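Local coordinates for protein aminotransferase, classes I and II (Silicibacter pomeroyi DSS-3, PDB 3H14) that probably transfers amino groups between L-aspartate and 2-oxoglutarate with the help of pyridoxal 5'-phosphate, at residues E21-A26 against E333-A338; A302-I307 against L357-A362; D322-D325 against A329-A332. All coordinates share one frame; numbering follows the deposited sequence. Where two conformers were deposited one is given.

Interaction 1 of 3, residues E21-A26 against E333-A338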
loop_
_atom_site.group_PDB
_atom_site.type_symbol
_atom_site.label_atom_id
_atom_site.label_comp_id
_atom_site.label_asym_id
_atom_site.label_seq_id
_atom_site.Cartn_x
_atom_site.Cartn_y
_atom_site.Cartn_z
ATOM N N GLU A 21 -1.579 -16.666 -11.831
ATOM C CA GLU A 21 -1.766 -18.088 -12.107
ATOM C C GLU A 21 -1.117 -18.451 -13.434
ATOM O O GLU A 21 -0.403 -19.442 -13.518
ATOM C CB GLU A 21 -3.259 -18.461 -12.144
ATOM N N ALA A 22 -1.363 -17.649 -14.475
ATOM C CA ALA A 22 -0.690 -17.856 -15.757
ATOM C C ALA A 22 0.839 -17.804 -15.587
ATOM O O ALA A 22 1.547 -18.521 -16.278
ATOM C CB ALA A 22 -1.155 -16.821 -16.812
ATOM N N ALA A 23 1.327 -16.948 -14.685
ATOM C CA ALA A 23 2.769 -16.828 -14.413
ATOM C C ALA A 23 3.300 -18.135 -13.797
ATOM O O ALA A 23 4.358 -18.633 -14.182
ATOM C CB ALA A 23 3.063 -15.641 -13.494
ATOM N N ARG A 24 2.530 -18.674 -12.850
ATOM C CA ARG A 24 2.797 -19.978 -12.223
ATOM C C ARG A 24 2.807 -21.114 -13.238
ATOM O O ARG A 24 3.699 -21.963 -13.199
ATOM C CB ARG A 24 1.756 -20.251 -11.105
ATOM C CG ARG A 24 1.842 -21.656 -10.441
ATOM C CD ARG A 24 0.529 -22.098 -9.741
ATOM N NE ARG A 24 -0.528 -22.381 -10.724
ATOM C CZ ARG A 24 -1.692 -21.720 -10.843
ATOM N NH1 ARG A 24 -2.025 -20.718 -10.017
ATOM N NH2 ARG A 24 -2.549 -22.079 -11.807
ATOM N N ARG A 25 1.823 -21.142 -14.135
ATOM C CA ARG A 25 1.790 -22.122 -15.218
ATOM C C ARG A 25 3.001 -22.009 -16.159
ATOM O O ARG A 25 3.553 -23.021 -16.589
ATOM C CB ARG A 25 0.505 -22.001 -16.036
ATOM C CG ARG A 25 -0.761 -22.480 -15.314
ATOM C CD ARG A 25 -2.027 -22.196 -16.143
ATOM N NE ARG A 25 -1.858 -22.535 -17.568
ATOM C CZ ARG A 25 -1.925 -21.685 -18.606
ATOM N NH1 ARG A 25 -1.752 -22.161 -19.841
ATOM N NH2 ARG A 25 -2.169 -20.374 -18.446
ATOM N N ALA A 26 3.394 -20.781 -16.491
ATOM C CA ALA A 26 4.592 -20.549 -17.301
ATOM C C ALA A 26 5.809 -21.164 -16.625
ATOM O O ALA A 26 6.564 -21.928 -17.241
ATOM C CB ALA A 26 4.819 -19.054 -17.523
ATOM N N GLU A 333 -1.111 -10.704 -22.673
ATOM C CA GLU A 333 -0.268 -10.772 -23.882
ATOM C C GLU A 333 1.193 -10.486 -23.512
ATOM O O GLU A 333 2.125 -11.116 -24.061
ATOM C CB GLU A 333 -0.794 -9.775 -24.946
ATOM C CG GLU A 333 0.140 -9.522 -26.139
ATOM C CD GLU A 333 -0.234 -8.307 -27.043
ATOM O OE1 GLU A 333 -1.199 -7.536 -26.771
ATOM O OE2 GLU A 333 0.483 -8.120 -28.050
ATOM N N ILE A 334 1.405 -9.526 -22.622
ATOM C CA ILE A 334 2.745 -9.179 -22.151
ATOM C C ILE A 334 3.367 -10.427 -21.490
ATOM O O ILE A 334 4.528 -10.802 -21.792
ATOM C CB ILE A 334 2.733 -7.955 -21.202
ATOM C CG1 ILE A 334 2.442 -6.656 -21.962
ATOM C CG2 ILE A 334 4.073 -7.717 -20.467
ATOM C CD1 ILE A 334 2.042 -5.506 -21.037
ATOM N N LEU A 335 2.574 -11.096 -20.662
ATOM C CA LEU A 335 3.019 -12.352 -20.015
ATOM C C LEU A 335 3.399 -13.433 -21.003
ATOM O O LEU A 335 4.452 -14.056 -20.892
ATOM C CB LEU A 335 1.927 -12.898 -19.093
ATOM C CG LEU A 335 2.370 -14.126 -18.275
ATOM C CD1 LEU A 335 3.605 -13.800 -17.444
ATOM C CD2 LEU A 335 1.188 -14.598 -17.446
ATOM N N GLU A 336 2.478 -13.723 -21.909
ATOM C CA GLU A 336 2.640 -14.809 -22.885
ATOM C C GLU A 336 3.854 -14.526 -23.761
ATOM O O GLU A 336 4.736 -15.390 -23.931
ATOM C CB GLU A 336 1.357 -14.943 -23.721
ATOM C CG GLU A 336 1.460 -15.721 -25.051
ATOM C CD GLU A 336 0.139 -15.726 -25.892
ATOM O OE1 GLU A 336 -0.466 -14.629 -26.128
ATOM O OE2 GLU A 336 -0.289 -16.836 -26.326
ATOM N N LYS A 337 3.942 -13.298 -24.262
ATOM C CA LYS A 337 4.871 -12.998 -25.339
ATOM C C LYS A 337 6.196 -12.422 -24.850
ATOM O O LYS A 337 7.230 -12.722 -25.441
ATOM C CB LYS A 337 4.192 -12.079 -26.401
ATOM N N ALA A 338 6.171 -11.594 -23.802
ATOM C CA ALA A 338 7.370 -11.008 -23.188
ATOM C C ALA A 338 7.930 -11.762 -21.972
ATOM O O ALA A 338 9.066 -11.518 -21.586
ATOM C CB ALA A 338 7.137 -9.522 -22.800
#
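L335 is the residue of helix 327-338 that reaches across to A22 and A23 of helix 17-28. The contact is a small one, burying 119 Å² in all, and A23 and L335 mark the nearest approach of the two backbones, their CA atoms lying 7.2 Å apart. At the start of 333-338, E333 lies on the far side of its helix from 21-26, and its OE2 forms a salt bridge with NE of R382, at the end of the modelled chain. I334 likewise turns from 21-26 and packs on L375 and F378 of helix 365-381. L335 then swings over to the other helix. Its CG lies anti to the backbone N (chi1 -174°), which carries the fork of the side chain out from the helix, and the two methyls divide the work. CD2 takes the closer approach, 3.3 Å from A22 CB, shorter than ordinary van der Waals contact, so the exact value is doubtful. The same methyl lies 3.6 Å from the backbone N of A23, while CD1 comes within 4.4 Å of A23 CB. Alanine at both positions offers no more than a methyl group, and the leucine can lie close against the helix backbone; no hydrogen bond crosses. The turn that carries L335 is held by the backbone bond from K337 N to E333 O, 2.8 Å. The N-terminal helix thus packs on the small domain of a fold-type-I pyridoxal-phosphate aminotransferase. Each helix leads into a strand of its mixed sheet, 17-28 into 34-35 and 327-338 into 340-344; these two strands are parallel neighbours, and I33, just ahead of the first, touches both A26 and L335.

Interaction 2 of 3, residues A302-I307 against L357-A362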
loop_
_atom_site.group_PDB
_atom_site.type_symbol
_atom_site.label_atom_id
_atom_site.label_comp_id
_atom_site.label_asym_id
_atom_site.label_seq_id
_atom_site.Cartn_x
_atom_site.Cartn_y
_atom_site.Cartn_z
ATOM N N ALA A 302 10.258 2.204 -24.240
ATOM C CA ALA A 302 9.455 1.041 -24.641
ATOM C C ALA A 302 8.033 1.396 -25.101
ATOM O O ALA A 302 7.281 0.524 -25.552
ATOM C CB ALA A 302 9.393 0.029 -23.492
ATOM N N GLY A 303 7.635 2.658 -24.977
ATOM C CA GLY A 303 6.264 3.042 -25.327
ATOM C C GLY A 303 5.359 3.461 -24.168
ATOM O O GLY A 303 4.222 3.868 -24.401
ATOM N N PHE A 304 5.882 3.406 -22.934
ATOM C CA PHE A 304 5.117 3.779 -21.735
ATOM C C PHE A 304 5.467 5.208 -21.333
ATOM O O PHE A 304 6.278 5.453 -20.438
ATOM C CB PHE A 304 5.356 2.742 -20.611
ATOM C CG PHE A 304 5.021 1.349 -21.032
ATOM C CD1 PHE A 304 3.720 0.909 -21.049
ATOM C CD2 PHE A 304 6.016 0.480 -21.469
ATOM C CE1 PHE A 304 3.397 -0.352 -21.473
ATOM C CE2 PHE A 304 5.694 -0.808 -21.904
ATOM C CZ PHE A 304 4.383 -1.215 -21.923
ATOM N N THR A 305 4.857 6.172 -22.035
ATOM C CA THR A 305 5.260 7.568 -21.968
ATOM C C THR A 305 4.412 8.441 -21.057
ATOM O O THR A 305 4.814 9.578 -20.751
ATOM C CB THR A 305 5.219 8.209 -23.397
ATOM O OG1 THR A 305 3.935 7.981 -23.982
ATOM C CG2 THR A 305 6.252 7.556 -24.289
ATOM N N ARG A 306 3.275 7.896 -20.612
ATOM C CA ARG A 306 2.340 8.569 -19.715
ATOM C C ARG A 306 2.256 7.818 -18.375
ATOM O O ARG A 306 1.543 6.838 -18.285
ATOM C CB ARG A 306 0.971 8.596 -20.399
ATOM C CG ARG A 306 1.033 9.343 -21.750
ATOM C CD ARG A 306 -0.180 9.144 -22.666
ATOM N NE ARG A 306 -0.108 10.155 -23.730
ATOM C CZ ARG A 306 0.594 10.041 -24.857
ATOM N NH1 ARG A 306 1.283 8.949 -25.140
ATOM N NH2 ARG A 306 0.602 11.040 -25.729
ATOM N N ILE A 307 2.985 8.282 -17.367
ATOM C CA ILE A 307 3.005 7.643 -16.046
ATOM C C ILE A 307 2.742 8.658 -14.956
ATOM O O ILE A 307 3.077 9.856 -15.070
ATOM C CB ILE A 307 4.324 6.880 -15.768
ATOM C CG1 ILE A 307 5.517 7.827 -15.595
ATOM C CG2 ILE A 307 4.607 5.876 -16.886
ATOM C CD1 ILE A 307 6.703 7.185 -14.923
ATOM N N LEU A 357 -2.104 0.278 -16.444
ATOM C CA LEU A 357 -1.304 -0.826 -15.921
ATOM C C LEU A 357 -0.495 -0.381 -14.717
ATOM O O LEU A 357 -0.041 0.752 -14.656
ATOM C CB LEU A 357 -0.271 -1.297 -16.967
ATOM C CG LEU A 357 -0.576 -2.244 -18.103
ATOM C CD1 LEU A 357 0.728 -2.531 -18.839
ATOM C CD2 LEU A 357 -1.195 -3.561 -17.668
ATOM N N ARG A 358 -0.229 -1.310 -13.794
ATOM C CA ARG A 358 0.706 -1.056 -12.708
ATOM C C ARG A 358 1.928 -1.959 -12.873
ATOM O O ARG A 358 1.779 -3.147 -13.021
ATOM C CB ARG A 358 0.062 -1.325 -11.340
ATOM C CG ARG A 358 0.907 -0.817 -10.199
ATOM C CD ARG A 358 0.517 -1.384 -8.832
ATOM N NE ARG A 358 0.873 -2.808 -8.698
ATOM C CZ ARG A 358 0.577 -3.536 -7.615
ATOM N NH1 ARG A 358 -0.043 -2.978 -6.587
ATOM N NH2 ARG A 358 0.891 -4.808 -7.567
ATOM N N PHE A 359 3.121 -1.375 -12.836
ATOM C CA PHE A 359 4.371 -2.111 -12.768
ATOM C C PHE A 359 4.856 -2.042 -11.349
ATOM O O PHE A 359 4.736 -1.003 -10.718
ATOM C CB PHE A 359 5.446 -1.462 -13.642
ATOM C CG PHE A 359 5.105 -1.406 -15.090
ATOM C CD1 PHE A 359 5.517 -2.431 -15.951
ATOM C CD2 PHE A 359 4.361 -0.349 -15.600
ATOM C CE1 PHE A 359 5.213 -2.393 -17.296
ATOM C CE2 PHE A 359 4.051 -0.288 -16.955
ATOM C CZ PHE A 359 4.469 -1.303 -17.812
ATOM N N SER A 360 5.455 -3.115 -10.856
ATOM C CA SER A 360 6.152 -3.113 -9.585
ATOM C C SER A 360 7.638 -3.278 -9.866
ATOM O O SER A 360 8.002 -4.061 -10.709
ATOM C CB SER A 360 5.648 -4.248 -8.668
ATOM O OG SER A 360 6.484 -4.299 -7.492
ATOM N N TYR A 361 8.483 -2.527 -9.187
ATOM C CA TYR A 361 9.924 -2.681 -9.337
ATOM C C TYR A 361 10.589 -3.129 -8.022
ATOM O O TYR A 361 11.724 -2.793 -7.753
ATOM C CB TYR A 361 10.563 -1.427 -9.958
ATOM C CG TYR A 361 10.322 -0.087 -9.299
ATOM C CD1 TYR A 361 9.329 0.788 -9.753
ATOM C CD2 TYR A 361 11.108 0.335 -8.245
ATOM C CE1 TYR A 361 9.117 2.015 -9.128
ATOM C CE2 TYR A 361 10.906 1.544 -7.641
ATOM C CZ TYR A 361 9.925 2.398 -8.102
ATOM O OH TYR A 361 9.750 3.596 -7.460
ATOM N N ALA A 362 9.879 -3.953 -7.256
ATOM C CA ALA A 362 10.332 -4.391 -5.935
ATOM C C ALA A 362 11.363 -5.531 -5.998
ATOM O O ALA A 362 11.957 -5.857 -4.969
ATOM C CB ALA A 362 9.133 -4.815 -5.099
#
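F304 and F359 both place CG beside the backbone N and opposite the carbonyl carbon (chi1 -56° and -61°), which sends the two rings toward each other to meet as a T-shaped, edge-to-face pair in the aminotransferase small domain. The rim of F359 points at the face of F304, with planes turned 76° apart and centroids separated by 5.2 Å. CZ of F359 sits over the middle of the F304 ring, 3.9 Å above its plane. Nothing polar joins the two segments, and all three touching side chains are buried. F304 follows the end of helix 278-302, where G303, at positive phi, completes a Schellman motif and the chain turns off toward strand 315-319. F359 lies on strand 356-360 of the domain's mixed sheet, and the ring pair thus ties the loop after the helix to that sheet. Side chains alternate along the strand: L357 and F359 are directed at the loop, whereas R358 goes to the other side and hydrogen-bonds through NH1 to OD1 of N172. M295 of helix 278-302 also packs on F359. L357 adds to the contact two residues before F359, its CD1 lying 4.3 Å from F304 CE1, obliquely to that ring.

Interaction 3 of 3, residues D322-D325 against A329-A332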
loop_
_atom_site.group_PDB
_atom_site.type_symbol
_atom_site.label_atom_id
_atom_site.label_comp_id
_atom_site.label_asym_id
_atom_site.label_seq_id
_atom_site.Cartn_x
_atom_site.Cartn_y
_atom_site.Cartn_z
ATOM N N ASP A 322 -3.280 4.240 -25.391
ATOM C CA ASP A 322 -2.761 4.310 -26.766
ATOM C C ASP A 322 -2.349 2.924 -27.304
ATOM O O ASP A 322 -2.258 2.718 -28.524
ATOM C CB ASP A 322 -1.626 5.334 -26.857
ATOM C CG ASP A 322 -0.464 5.035 -25.946
ATOM O OD1 ASP A 322 -0.661 4.622 -24.769
ATOM O OD2 ASP A 322 0.665 5.268 -26.408
ATOM N N LEU A 323 -2.164 1.962 -26.393
ATOM C CA LEU A 323 -1.625 0.643 -26.715
ATOM C C LEU A 323 -2.663 -0.442 -26.709
ATOM O O LEU A 323 -2.484 -1.476 -27.329
ATOM C CB LEU A 323 -0.557 0.282 -25.689
ATOM C CG LEU A 323 0.582 1.249 -25.466
ATOM C CD1 LEU A 323 1.508 0.661 -24.428
ATOM C CD2 LEU A 323 1.341 1.529 -26.782
ATOM N N THR A 324 -3.750 -0.242 -25.984
ATOM C CA THR A 324 -4.742 -1.278 -25.808
ATOM C C THR A 324 -6.084 -0.670 -25.377
ATOM O O THR A 324 -6.141 0.453 -24.836
ATOM C CB THR A 324 -4.317 -2.279 -24.687
ATOM O OG1 THR A 324 -5.277 -3.336 -24.598
ATOM C CG2 THR A 324 -4.218 -1.551 -23.314
ATOM N N ASP A 325 -7.126 -1.433 -25.620
ATOM C CA ASP A 325 -8.464 -1.130 -25.151
ATOM C C ASP A 325 -8.792 -1.915 -23.893
ATOM O O ASP A 325 -9.813 -1.677 -23.283
ATOM C CB ASP A 325 -9.525 -1.424 -26.242
ATOM C CG ASP A 325 -9.318 -2.760 -26.958
ATOM O OD1 ASP A 325 -8.446 -3.589 -26.554
ATOM O OD2 ASP A 325 -10.030 -2.974 -27.979
ATOM N N ALA A 329 -6.427 -8.001 -21.109
ATOM C CA ALA A 329 -5.913 -8.720 -22.267
ATOM C C ALA A 329 -4.466 -8.347 -22.553
ATOM O O ALA A 329 -3.664 -9.192 -22.960
ATOM C CB ALA A 329 -6.836 -8.480 -23.538
ATOM N N PHE A 330 -4.126 -7.072 -22.404
ATOM C CA PHE A 330 -2.789 -6.595 -22.661
ATOM C C PHE A 330 -1.792 -7.192 -21.672
ATOM O O PHE A 330 -0.681 -7.555 -22.068
ATOM C CB PHE A 330 -2.769 -5.053 -22.599
ATOM C CG PHE A 330 -1.490 -4.402 -23.058
ATOM C CD1 PHE A 330 -0.773 -4.875 -24.130
ATOM C CD2 PHE A 330 -1.025 -3.254 -22.416
ATOM C CE1 PHE A 330 0.396 -4.248 -24.537
ATOM C CE2 PHE A 330 0.132 -2.626 -22.842
ATOM C CZ PHE A 330 0.836 -3.124 -23.911
ATOM N N ALA A 331 -2.155 -7.254 -20.385
ATOM C CA ALA A 331 -1.273 -7.867 -19.405
ATOM C C ALA A 331 -1.073 -9.342 -19.776
ATOM O O ALA A 331 0.016 -9.885 -19.662
ATOM C CB ALA A 331 -1.860 -7.736 -17.973
ATOM N N ALA A 332 -2.129 -10.004 -20.215
ATOM C CA ALA A 332 -2.031 -11.423 -20.552
ATOM C C ALA A 332 -1.066 -11.628 -21.728
ATOM O O ALA A 332 -0.307 -12.604 -21.770
ATOM C CB ALA A 332 -3.381 -11.958 -20.891
#
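F330, in the first turn of helix 327-338, packs against L323 and T324 of the loop that leads into it. The unit is a split beta-alpha-beta crossover: strand 315-319, this loop, helix 327-338, then strand 340-344, with strand 356-360 lying between the two strands in the sheet. Apolar contacts carry the junction. F330 holds CG anti to its own N (chi1 -171°), which extends the ring away from the helix and toward the loop. L323 meets the far end of that ring obliquely, CD1 lying 3.9 Å from F330 CZ, and its CB is 4.1 Å from F330 CE2. T324 takes the near end: its methyl CG2 comes to 3.7 Å from F330 CD2. The two loop residues therefore lie along the length of one phenylalanine; the two segments together bury 161 Å². Two polar atoms of the loop have partners outside the two segments. L323 O accepts a hydrogen bond from NH1 of R382, whose side chain also touches F330. T324 OG1 accepts one from D326 N, an ST turn just ahead of the helix, and that same oxygen lies 3.6 Å from F330 CB.

How the interactions relate
From the N terminus, helix 17-28 waits some 300 residues before interaction 1 closes its long loop onto helix 327-338. Interaction 2 opens within that loop, at 302-307, and closes beyond it at 357-362, so the two cross. Interaction 3 is a short local closure nested inside both; its 329-332 runs straight into the 333-338 of interaction 1 on one helix. Interaction 2 touches each of the others: L357 CD1 is 3.9 Å from I334 CD1, and F304 CE1 is 3.7 Å from L323 CD1. Together they join the N-terminal helix, the end of helix 278-302, helix 327-338 and the small sheet.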